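Local coordinates for RabGDI protein (Plasmodium falciparum 3D7, PDB 3P1W) that probably acts as a Rab GDP-dissociation inhibitor, binding GDP-loaded Rab GTPases and slowing their release of nucleotide, at residues Asp281-Asp285 / Tyr312-Leu316; Ile427-Ser431 / Asp445-Ile449. All blocks are in the same frame, centred on the assembly; numbering follows the deposited sequence. Where two conformers were deposited one is given.

How the interactions relate
Both contacts lean on the same mixed sheet and meet at strand 427-429. Interaction 1 is partly buried, about 28 Å from the centre of the chain. It sets strand 279-284 against the loop after strand 305-308, mainly through side chains. Interaction 2 is buried, about 15 Å from that centre. It packs strand 427-429 on helix 440-454 and adds a hydrogen bond and a bridging water. I427 does not touch the helix but packs on interaction 1: its CD1 is 3.7 Å from F284 CE1 and 4.0 Å from L316 CD1. V429 points its CA-CB bond away from the helix, and its CG2 meets V313 CG2 at 4.0 Å. The strand thus shows one face to each contact.

Interaction 1. Residues Asp281-Asp285 / Tyr312-Leu316; sequences DFVFD and YVMHL
Residues 281-284 are extended and form the end of strand 279-284, which pairs antiparallel with strand 290-295. Residues 312-316 belong to the loop between strands 305-308 and 320-333. The closest CA atoms, F282 CA and V313 CA, are 9.2 Å apart. F282 and F284 both point their CA-CB bonds toward the loop, with chi1 near -68° (m). F282 has the largest covered area, 80 Å², and touches Y312, V313, H315 and L316.

Y312 offers its backbone: its O lies 3.2 Å from F282 CE2, near the plane of that ring. Its side chain leads away, and its OH is hydrogen-bonded to the backbone of R51. V313 places CG1 4.1 Å from F282 CZ. V313 also opens a type I beta turn, closed by L316 N to V313 O at 3.1 Å. H315 takes the p rotamer (chi1 58°), with its CE1 3.5 Å from F282 CE2. The two rings meet rim to rim, with centroids 5.6 Å apart and planes at 23°. L316 has chi1 m and chi2 t. Its CD1 touches both phenylalanines, F282 at CE2 (3.8 Å) and F284 at CZ (4.2 Å).

The contact folds this turn against edge strand 279-284 of the mixed sheet. That strand is the first of a three-stranded antiparallel meander attached to the parallel, Rossmann-like part of the sheet. The chemistry is mainly apolar and aromatic, with a backbone carbonyl at the rim of the F282 ring. The pair therefore depends on shape and burial (220 Å²), not on hydrogen bonds between the segments.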
# COMPACT_ATOMS: atom_id res chain seq x y z
N ASP A 281 -1.71 -24.91 -17.59
CA ASP A 281 -0.33 -25.04 -18.09
C ASP A 281 0.24 -23.81 -18.80
O ASP A 281 -0.49 -23.01 -19.44
CB ASP A 281 -0.23 -26.24 -19.03
CG ASP A 281 -0.22 -27.57 -18.29
OD1 ASP A 281 0.52 -27.68 -17.27
OD2 ASP A 281 -0.97 -28.48 -18.73
N PHE A 282 1.56 -23.66 -18.67
CA PHE A 282 2.34 -22.81 -19.54
C PHE A 282 2.88 -23.66 -20.68
O PHE A 282 3.20 -24.83 -20.48
CB PHE A 282 3.52 -22.21 -18.78
CG PHE A 282 3.13 -21.22 -17.73
CD1 PHE A 282 3.00 -19.87 -18.04
CD2 PHE A 282 2.88 -21.62 -16.44
CE1 PHE A 282 2.64 -18.94 -17.07
CE2 PHE A 282 2.53 -20.69 -15.46
CZ PHE A 282 2.40 -19.35 -15.78
N VAL A 283 2.97 -23.07 -21.86
CA VAL A 283 3.66 -23.67 -22.99
C VAL A 283 5.01 -22.98 -23.13
O VAL A 283 5.09 -21.74 -23.10
CB VAL A 283 2.83 -23.52 -24.29
CG1 VAL A 283 3.48 -24.31 -25.45
CG2 VAL A 283 1.38 -23.97 -24.05
N PHE A 284 6.07 -23.78 -23.22
CA PHE A 284 7.44 -23.30 -23.37
C PHE A 284 8.05 -23.67 -24.72
O PHE A 284 7.83 -24.78 -25.21
CB PHE A 284 8.31 -23.89 -22.28
CG PHE A 284 7.98 -23.38 -20.93
CD1 PHE A 284 8.32 -22.08 -20.59
CD2 PHE A 284 7.29 -24.17 -20.01
CE1 PHE A 284 8.00 -21.57 -19.35
CE2 PHE A 284 6.97 -23.65 -18.75
CZ PHE A 284 7.33 -22.36 -18.43
N ASP A 285 8.82 -22.76 -25.31
CA ASP A 285 9.52 -23.06 -26.56
C ASP A 285 10.80 -23.86 -26.30
O ASP A 285 11.11 -24.19 -25.15
CB ASP A 285 9.81 -21.77 -27.35
CG ASP A 285 10.85 -20.88 -26.68
OD1 ASP A 285 11.55 -21.34 -25.76
OD2 ASP A 285 10.95 -19.72 -27.10
N TYR A 312 0.08 -18.34 -9.69
CA TYR A 312 0.08 -18.95 -11.03
C TYR A 312 1.38 -19.67 -11.39
O TYR A 312 1.45 -20.35 -12.45
CB TYR A 312 -0.29 -17.91 -12.09
CG TYR A 312 -1.73 -17.56 -12.03
CD1 TYR A 312 -2.70 -18.31 -12.68
CD2 TYR A 312 -2.16 -16.44 -11.29
CE1 TYR A 312 -4.05 -17.98 -12.61
CE2 TYR A 312 -3.49 -16.11 -11.21
CZ TYR A 312 -4.44 -16.88 -11.86
OH TYR A 312 -5.77 -16.52 -11.74
N VAL A 313 2.37 -19.62 -10.50
CA VAL A 313 3.67 -20.22 -10.77
C VAL A 313 4.11 -21.16 -9.67
O VAL A 313 5.31 -21.44 -9.53
CB VAL A 313 4.76 -19.14 -11.04
CG1 VAL A 313 4.47 -18.36 -12.33
CG2 VAL A 313 4.92 -18.16 -9.83
N MET A 314 3.15 -21.70 -8.93
CA MET A 314 3.50 -22.55 -7.79
C MET A 314 4.05 -23.91 -8.23
O MET A 314 4.68 -24.59 -7.42
CB MET A 314 2.28 -22.76 -6.89
CG MET A 314 1.80 -21.52 -6.20
SD MET A 314 2.97 -20.92 -4.98
CE MET A 314 2.57 -22.06 -3.66
N HIS A 315 3.79 -24.27 -9.49
CA HIS A 315 4.31 -25.49 -10.11
C HIS A 315 5.64 -25.32 -10.85
O HIS A 315 6.23 -26.31 -11.29
CB HIS A 315 3.27 -26.06 -11.09
CG HIS A 315 2.86 -25.12 -12.18
ND1 HIS A 315 2.48 -23.81 -11.95
CD2 HIS A 315 2.73 -25.33 -13.51
CE1 HIS A 315 2.14 -23.26 -13.11
NE2 HIS A 315 2.27 -24.17 -14.07
N LEU A 316 6.11 -24.09 -10.99
CA LEU A 316 7.30 -23.78 -11.78
C LEU A 316 8.52 -23.57 -10.90
O LEU A 316 8.44 -22.95 -9.81
CB LEU A 316 7.11 -22.53 -12.64
CG LEU A 316 6.01 -22.57 -13.70
CD1 LEU A 316 6.11 -21.29 -14.51
CD2 LEU A 316 6.14 -23.83 -14.58

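Interaction 2. Residues Ile427-Ser431 / Asp445-Ile449; sequences IFVTS and DLLQI
Residues 427-429 are a beta strand, and T430 and S431 follow in a loop with extended backbone angles. Residues 445-449 are a turn of helix 440-454, with I449 N bonded to D445 O at 3.0 Å. The CA atoms of F428 and I449 are 6.7 Å apart, and those of S431 and D445 are 6.9 Å apart.

F428 points toward the helix, with chi1 m. Its CB is 4.0 Å from I449 CG2. V429 points its CA-CB bond away from the helix but presents its O, 3.9 Å from I449 CD1. One water donates to V429 O (2.7 Å) and to D445 OD1 (2.6 Å). T430 sets CG2 3.3 Å from I449 CD1, while its OG1 is hydrogen-bonded to E32. S431 N donates to D445 OD2 at 3.0 Å and 155°. D445 has chi1 t.

This is strand-on-helix packing. Helix 440-454 lies beside helix 30-41 on one side of the parallel sheet, with L446 and I449 touching L35. I449 packs against F428 and T430 as the helix's apolar share. D445 is a polar fixed point at one end: its carboxylate meets an NH, a water and, by salt bridge, the charge of K31.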
# COMPACT_ATOMS: atom_id res chain seq x y z
N ILE A 427 8.40 -14.72 -18.00
CA ILE A 427 7.29 -14.82 -17.07
C ILE A 427 7.65 -13.92 -15.89
O ILE A 427 8.56 -14.24 -15.11
CB ILE A 427 7.04 -16.26 -16.59
CG1 ILE A 427 6.72 -17.17 -17.79
CG2 ILE A 427 5.87 -16.30 -15.59
CD1 ILE A 427 6.70 -18.63 -17.43
N PHE A 428 6.97 -12.77 -15.82
CA PHE A 428 7.26 -11.72 -14.83
C PHE A 428 6.25 -11.89 -13.73
O PHE A 428 5.05 -11.80 -13.99
CB PHE A 428 7.11 -10.33 -15.45
CG PHE A 428 8.13 -10.03 -16.50
CD1 PHE A 428 9.24 -9.26 -16.20
CD2 PHE A 428 8.01 -10.56 -17.78
CE1 PHE A 428 10.20 -8.99 -17.17
CE2 PHE A 428 8.98 -10.31 -18.77
CZ PHE A 428 10.08 -9.52 -18.45
N VAL A 429 6.74 -12.14 -12.51
CA VAL A 429 5.89 -12.45 -11.37
C VAL A 429 5.85 -11.26 -10.40
O VAL A 429 6.88 -10.75 -10.00
CB VAL A 429 6.35 -13.73 -10.63
CG1 VAL A 429 5.39 -14.08 -9.53
CG2 VAL A 429 6.43 -14.94 -11.62
N THR A 430 4.65 -10.81 -10.08
CA THR A 430 4.48 -9.74 -9.06
C THR A 430 4.78 -10.29 -7.67
O THR A 430 4.48 -11.45 -7.36
CB THR A 430 3.08 -9.11 -9.11
OG1 THR A 430 2.07 -10.11 -8.96
CG2 THR A 430 2.87 -8.32 -10.41
N SER A 431 5.37 -9.46 -6.82
CA SER A 431 5.58 -9.81 -5.42
C SER A 431 4.26 -9.78 -4.64
O SER A 431 3.29 -9.11 -5.02
CB SER A 431 6.64 -8.89 -4.78
OG SER A 431 6.16 -7.56 -4.71
N ASP A 445 7.08 -2.19 -7.14
CA ASP A 445 7.19 -3.51 -7.75
C ASP A 445 6.66 -3.50 -9.17
O ASP A 445 7.33 -4.00 -10.07
CB ASP A 445 6.43 -4.55 -6.92
CG ASP A 445 6.54 -5.96 -7.51
OD1 ASP A 445 7.67 -6.42 -7.80
OD2 ASP A 445 5.47 -6.60 -7.66
N LEU A 446 5.47 -2.95 -9.39
CA LEU A 446 4.92 -2.93 -10.76
C LEU A 446 5.76 -2.07 -11.68
O LEU A 446 5.95 -2.42 -12.84
CB LEU A 446 3.42 -2.58 -10.78
CG LEU A 446 2.94 -1.14 -10.53
CD1 LEU A 446 3.01 -0.37 -11.86
CD2 LEU A 446 1.50 -1.16 -9.99
N LEU A 447 6.33 -0.98 -11.16
CA LEU A 447 7.26 -0.17 -11.97
C LEU A 447 8.53 -0.93 -12.37
O LEU A 447 9.03 -0.77 -13.48
CB LEU A 447 7.62 1.13 -11.27
CG LEU A 447 6.47 2.14 -11.27
CD1 LEU A 447 6.85 3.35 -10.44
CD2 LEU A 447 6.08 2.56 -12.71
N GLN A 448 9.07 -1.73 -11.44
CA GLN A 448 10.23 -2.57 -11.72
C GLN A 448 9.87 -3.60 -12.81
O GLN A 448 10.63 -3.80 -13.76
CB GLN A 448 10.72 -3.27 -10.44
CG GLN A 448 12.12 -3.92 -10.52
CD GLN A 448 12.49 -4.72 -9.26
OE1 GLN A 448 12.00 -5.83 -9.04
NE2 GLN A 448 13.37 -4.16 -8.45
N ILE A 449 8.71 -4.24 -12.69
CA ILE A 449 8.26 -5.16 -13.73
C ILE A 449 8.18 -4.44 -15.09
O ILE A 449 8.76 -4.91 -16.08
CB ILE A 449 6.92 -5.82 -13.38
CG1 ILE A 449 7.14 -6.79 -12.20
CG2 ILE A 449 6.32 -6.51 -14.62
CD1 ILE A 449 5.84 -7.34 -11.60
O HOH W 1 8.30 -8.81 -8.72